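Long-range contacts in proteasome assembly chaperone family protein (PDB 3GAA), which is of unknown function but may act as a chaperone in proteasome assembly: residues A[25-30]-A[115-120]; A[120-125]-A[178-183]. All blocks are in the same frame, centred on the assembly; numbering follows the deposited sequence.

Overall arrangement
Interactions 1 and 2 are neighbours that both reach one mixed sheet, their centres about 9 Å apart, and share Ser120. Interaction 1 joins the entry into strand 28-32 to the turn that leaves helix 103-117. The chain then runs straight on into strand 121-130, which interaction 2 pairs with strand 181-190. Strand 121-130 therefore lies between the other two, all parallel. On its 28-32 side, Val29 N is 2.9 Å from Glu121 O and Val29 O 2.7 Å from Val123 N, both probable hydrogen bonds. Both contacts also touch a second subunit through Arg22 and Met17 of that chain.

Interaction 1 of 2, residues A[25-30]-A[115-120]; sequences NNPVVL and DQVGAS
Pro27 and Ala119 come within 4.8 Å of each other at their CA atoms, where the two backbones pass nearly square to one another, the direction from CA of Asn26 to CA of Val29 lying 84° from that of Val117 to Ser120. This is a helix-to-strand turn of the α/β fold: helix 103-117 closes with a Schellman motif at Gly118, and the chain swings round to enter strand 121-130 beside strand 28-32. Gly118 has a positive phi of 91°, where a CB would jam against the carbonyl O of Val117 and would also face the 25-30 segment, near Asn26 OD1.

Ser120 does the polar work. Its N-H bonds to Pro27 O at 3.0 Å, just ahead of the backbone pairing between Val29 and Glu121. The hydroxyl OG lies 2.8 Å from Asn26 O and 3.1 Å from Pro27 O, two carbonyls that compete for its single proton. Ala119 CA also approaches Pro27 O in a bent C-H...O contact.

The rest of the contact is largely apolar and buried. CG of the Pro27 ring meets CG1 of Val117 at 3.7 Å, the two side chains crossing obliquely, while CD of the ring rests against Ala119 CA. Further along the strand, Val29 has CG1 anti to its backbone N, which leaves CG2 beside that N and 3.7 Å from Ala119 CB. Leu90 of strand 89-94 touches Pro27, Val29 and Val117, and Ile114 packs on Val29 and Ala119. Outside the chain, Arg22 of the second subunit bonds through NH1 to Ala119 O. Asn26, at the solvent-exposed end, sets its amide beside Gly118 O and Ser120, ND2 lying 3.6 Å from Ser120 CB.

Interaction 2 of 2, residues A[120-125]-A[178-183]; sequences SEIVIM and RKITGL
Three backbone hydrogen bonds zip Ile122 and Ile124 to Thr181 and Leu183. Ile122 N gives to Thr181 O at 2.9 Å, Leu183 N to Ile122 O at 3.1 Å, and Ile124 N to Leu183 O at 2.9 Å. The CA-H groups of Glu121, Gly182 and Val123 add C-H...O contacts to the same carbonyls.

This is parallel pairing, the axes 4.7 Å apart and 11° from alignment, between two inner strands of the mixed sheet; strand 181-190 starts just after helix 166-178 ends in a Schellman motif at Lys179.

Among polar side chains, Glu121 lies alongside Thr181, pointing the same way. Its chain bends at chi2 (-120°), turning CD toward Thr181, and OE1 comes 3.4 Å from the methyl CG2. The same OE1 takes a salt bridge from Lys147 and a hydrogen bond with Tyr210. An alanine here would probably leave Lys147 and Tyr210 without their carboxylate partner and open a gap beside the Thr181 methyl.

Apolar contacts occupy both faces. Val123 and Leu183 share the Glu121 face, side by side, with CD2 of Leu183 set against both Val123 methyls and Tyr210 packing on the pair. On the other face Ile122 meets Ile171 and Cys175, and its CD1 is 4.4 Å from Ile180 CG2.

Interaction 1 of 2, residues A[25-30]-A[115-120]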
# COMPACT_ATOMS: atom_id res chain seq x y z
N ASN A 25 -3.91 1.16 -34.98
CA ASN A 25 -5.07 0.73 -35.75
C ASN A 25 -5.13 -0.76 -35.72
O ASN A 25 -4.81 -1.43 -36.67
CB ASN A 25 -4.99 1.27 -37.17
CG ASN A 25 -4.83 2.81 -37.18
OD1 ASN A 25 -5.75 3.52 -36.75
ND2 ASN A 25 -3.65 3.33 -37.60
N ASN A 26 -5.48 -1.28 -34.56
CA ASN A 26 -5.92 -2.68 -34.43
C ASN A 26 -5.04 -3.86 -34.88
O ASN A 26 -5.52 -4.81 -35.50
CB ASN A 26 -7.28 -2.81 -35.04
CG ASN A 26 -8.22 -3.30 -34.03
OD1 ASN A 26 -8.55 -2.55 -33.08
ND2 ASN A 26 -8.55 -4.61 -34.10
N PRO A 27 -3.77 -3.82 -34.48
CA PRO A 27 -2.69 -4.47 -35.18
C PRO A 27 -2.70 -5.97 -35.06
O PRO A 27 -3.26 -6.50 -34.11
CB PRO A 27 -1.46 -3.89 -34.49
CG PRO A 27 -1.92 -3.55 -33.13
CD PRO A 27 -3.31 -3.12 -33.27
N VAL A 28 -2.12 -6.64 -36.05
CA VAL A 28 -1.87 -8.08 -35.93
C VAL A 28 -0.45 -8.25 -35.44
O VAL A 28 0.46 -7.65 -36.04
CB VAL A 28 -2.07 -8.90 -37.23
CG1 VAL A 28 -1.58 -8.19 -38.38
CG2 VAL A 28 -1.31 -10.17 -37.11
N VAL A 29 -0.26 -9.05 -34.38
CA VAL A 29 1.04 -9.16 -33.76
C VAL A 29 1.75 -10.48 -34.06
O VAL A 29 1.24 -11.54 -33.72
CB VAL A 29 0.98 -8.96 -32.25
CG1 VAL A 29 2.38 -9.00 -31.68
CG2 VAL A 29 0.35 -7.59 -31.93
N LEU A 30 2.93 -10.40 -34.66
CA LEU A 30 3.69 -11.60 -35.00
C LEU A 30 4.85 -11.76 -34.04
O LEU A 30 5.55 -10.80 -33.79
CB LEU A 30 4.21 -11.48 -36.43
CG LEU A 30 3.18 -11.07 -37.51
CD1 LEU A 30 3.91 -10.54 -38.77
CD2 LEU A 30 2.19 -12.21 -37.83
N ASP A 115 -2.55 -6.64 -25.23
CA ASP A 115 -4.00 -6.52 -25.02
C ASP A 115 -4.36 -5.03 -25.02
O ASP A 115 -5.34 -4.62 -25.61
CB ASP A 115 -4.44 -7.21 -23.69
CG ASP A 115 -5.92 -7.67 -23.69
OD1 ASP A 115 -6.67 -7.15 -24.57
OD2 ASP A 115 -6.32 -8.54 -22.81
N GLN A 116 -3.51 -4.21 -24.39
CA GLN A 116 -3.82 -2.76 -24.24
C GLN A 116 -3.58 -1.94 -25.48
O GLN A 116 -4.21 -0.94 -25.64
CB GLN A 116 -3.03 -2.15 -23.06
CG GLN A 116 -3.93 -1.62 -21.92
CD GLN A 116 -4.63 -2.72 -21.11
OE1 GLN A 116 -4.81 -2.62 -19.89
NE2 GLN A 116 -5.04 -3.78 -21.79
N VAL A 117 -2.67 -2.36 -26.34
CA VAL A 117 -2.45 -1.76 -27.65
C VAL A 117 -3.63 -2.04 -28.64
O VAL A 117 -3.71 -1.43 -29.72
CB VAL A 117 -1.13 -2.31 -28.20
CG1 VAL A 117 -1.16 -2.46 -29.68
CG2 VAL A 117 0.03 -1.46 -27.74
N GLY A 118 -4.54 -2.96 -28.28
CA GLY A 118 -5.73 -3.21 -29.07
C GLY A 118 -5.58 -4.30 -30.11
O GLY A 118 -6.39 -4.41 -31.03
N ALA A 119 -4.55 -5.14 -29.95
CA ALA A 119 -4.22 -6.16 -30.97
C ALA A 119 -5.40 -7.09 -31.25
O ALA A 119 -6.08 -7.49 -30.34
CB ALA A 119 -3.03 -6.93 -30.58
N SER A 120 -5.64 -7.40 -32.51
CA SER A 120 -6.74 -8.26 -32.91
C SER A 120 -6.33 -9.73 -32.85
O SER A 120 -7.07 -10.51 -32.32
CB SER A 120 -7.20 -7.91 -34.32
OG SER A 120 -6.08 -7.48 -35.11

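Interaction 2 of 2, residues A[120-125]-A[178-183]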
# COMPACT_ATOMS: atom_id res chain seq x y z
N SER A 120 -5.64 -7.40 -32.51
CA SER A 120 -6.74 -8.26 -32.91
C SER A 120 -6.33 -9.73 -32.85
O SER A 120 -7.07 -10.51 -32.32
CB SER A 120 -7.20 -7.91 -34.32
OG SER A 120 -6.08 -7.48 -35.11
N GLU A 121 -5.15 -10.09 -33.36
CA GLU A 121 -4.72 -11.49 -33.52
C GLU A 121 -3.21 -11.62 -33.28
O GLU A 121 -2.45 -10.81 -33.80
CB GLU A 121 -4.96 -11.99 -34.94
CG GLU A 121 -6.26 -11.48 -35.63
CD GLU A 121 -7.23 -12.62 -36.04
OE1 GLU A 121 -6.75 -13.75 -36.38
OE2 GLU A 121 -8.46 -12.37 -36.03
N ILE A 122 -2.79 -12.65 -32.57
CA ILE A 122 -1.38 -12.86 -32.29
C ILE A 122 -0.92 -14.09 -33.00
O ILE A 122 -1.56 -15.08 -32.88
CB ILE A 122 -1.17 -13.06 -30.80
CG1 ILE A 122 -1.68 -11.82 -30.09
CG2 ILE A 122 0.29 -13.26 -30.46
CD1 ILE A 122 -1.82 -12.03 -28.62
N VAL A 123 0.16 -14.05 -33.75
CA VAL A 123 0.59 -15.24 -34.45
C VAL A 123 1.93 -15.59 -33.89
O VAL A 123 2.78 -14.73 -33.81
CB VAL A 123 0.75 -14.95 -35.93
CG1 VAL A 123 1.12 -16.16 -36.63
CG2 VAL A 123 -0.53 -14.38 -36.48
N ILE A 124 2.13 -16.84 -33.49
CA ILE A 124 3.46 -17.26 -33.01
C ILE A 124 4.19 -18.09 -34.05
O ILE A 124 3.66 -19.11 -34.55
CB ILE A 124 3.42 -18.01 -31.72
CG1 ILE A 124 2.83 -17.12 -30.64
CG2 ILE A 124 4.80 -18.41 -31.35
CD1 ILE A 124 1.82 -17.85 -29.77
N MET A 125 5.40 -17.64 -34.40
CA MET A 125 6.13 -18.17 -35.54
C MET A 125 7.12 -19.17 -35.06
O MET A 125 7.91 -18.84 -34.21
CB MET A 125 6.88 -17.08 -36.27
CG MET A 125 5.96 -16.22 -37.17
SD MET A 125 6.60 -14.56 -37.54
CE MET A 125 6.11 -14.50 -39.21
N ARG A 178 -7.91 -14.19 -22.46
CA ARG A 178 -8.25 -12.83 -22.79
C ARG A 178 -9.27 -12.70 -23.90
O ARG A 178 -9.70 -11.60 -24.17
CB ARG A 178 -6.98 -12.09 -23.18
CG ARG A 178 -6.06 -11.89 -22.01
CD ARG A 178 -4.73 -11.43 -22.49
NE ARG A 178 -3.71 -11.39 -21.45
CZ ARG A 178 -3.53 -10.36 -20.65
NH1 ARG A 178 -4.30 -9.30 -20.77
NH2 ARG A 178 -2.57 -10.36 -19.75
N LYS A 179 -9.65 -13.80 -24.52
CA LYS A 179 -10.42 -13.83 -25.77
C LYS A 179 -9.89 -13.00 -26.93
O LYS A 179 -10.63 -12.34 -27.61
CB LYS A 179 -11.88 -13.51 -25.51
CG LYS A 179 -12.63 -14.69 -24.91
CD LYS A 179 -14.10 -14.78 -25.44
CE LYS A 179 -14.17 -15.40 -26.88
NZ LYS A 179 -13.89 -16.90 -26.92
N ILE A 180 -8.59 -13.02 -27.15
CA ILE A 180 -7.98 -12.52 -28.39
C ILE A 180 -7.59 -13.75 -29.22
O ILE A 180 -7.21 -14.76 -28.64
CB ILE A 180 -6.69 -11.80 -28.13
CG1 ILE A 180 -6.90 -10.67 -27.12
CG2 ILE A 180 -6.11 -11.32 -29.45
CD1 ILE A 180 -5.64 -9.94 -26.77
N THR A 181 -7.66 -13.66 -30.54
CA THR A 181 -7.39 -14.80 -31.41
C THR A 181 -5.91 -15.00 -31.42
O THR A 181 -5.21 -14.05 -31.74
CB THR A 181 -7.81 -14.56 -32.87
OG1 THR A 181 -9.21 -14.32 -32.89
CG2 THR A 181 -7.48 -15.80 -33.73
N GLY A 182 -5.46 -16.19 -31.06
CA GLY A 182 -4.04 -16.54 -31.07
C GLY A 182 -3.84 -17.82 -31.88
O GLY A 182 -4.58 -18.77 -31.68
N LEU A 183 -2.93 -17.82 -32.86
CA LEU A 183 -2.51 -19.06 -33.46
C LEU A 183 -1.06 -19.10 -33.55
O LEU A 183 -0.41 -18.14 -33.27
CB LEU A 183 -3.13 -19.36 -34.82
CG LEU A 183 -3.08 -18.37 -35.94
CD1 LEU A 183 -4.07 -17.23 -35.60
CD2 LEU A 183 -1.67 -17.92 -36.10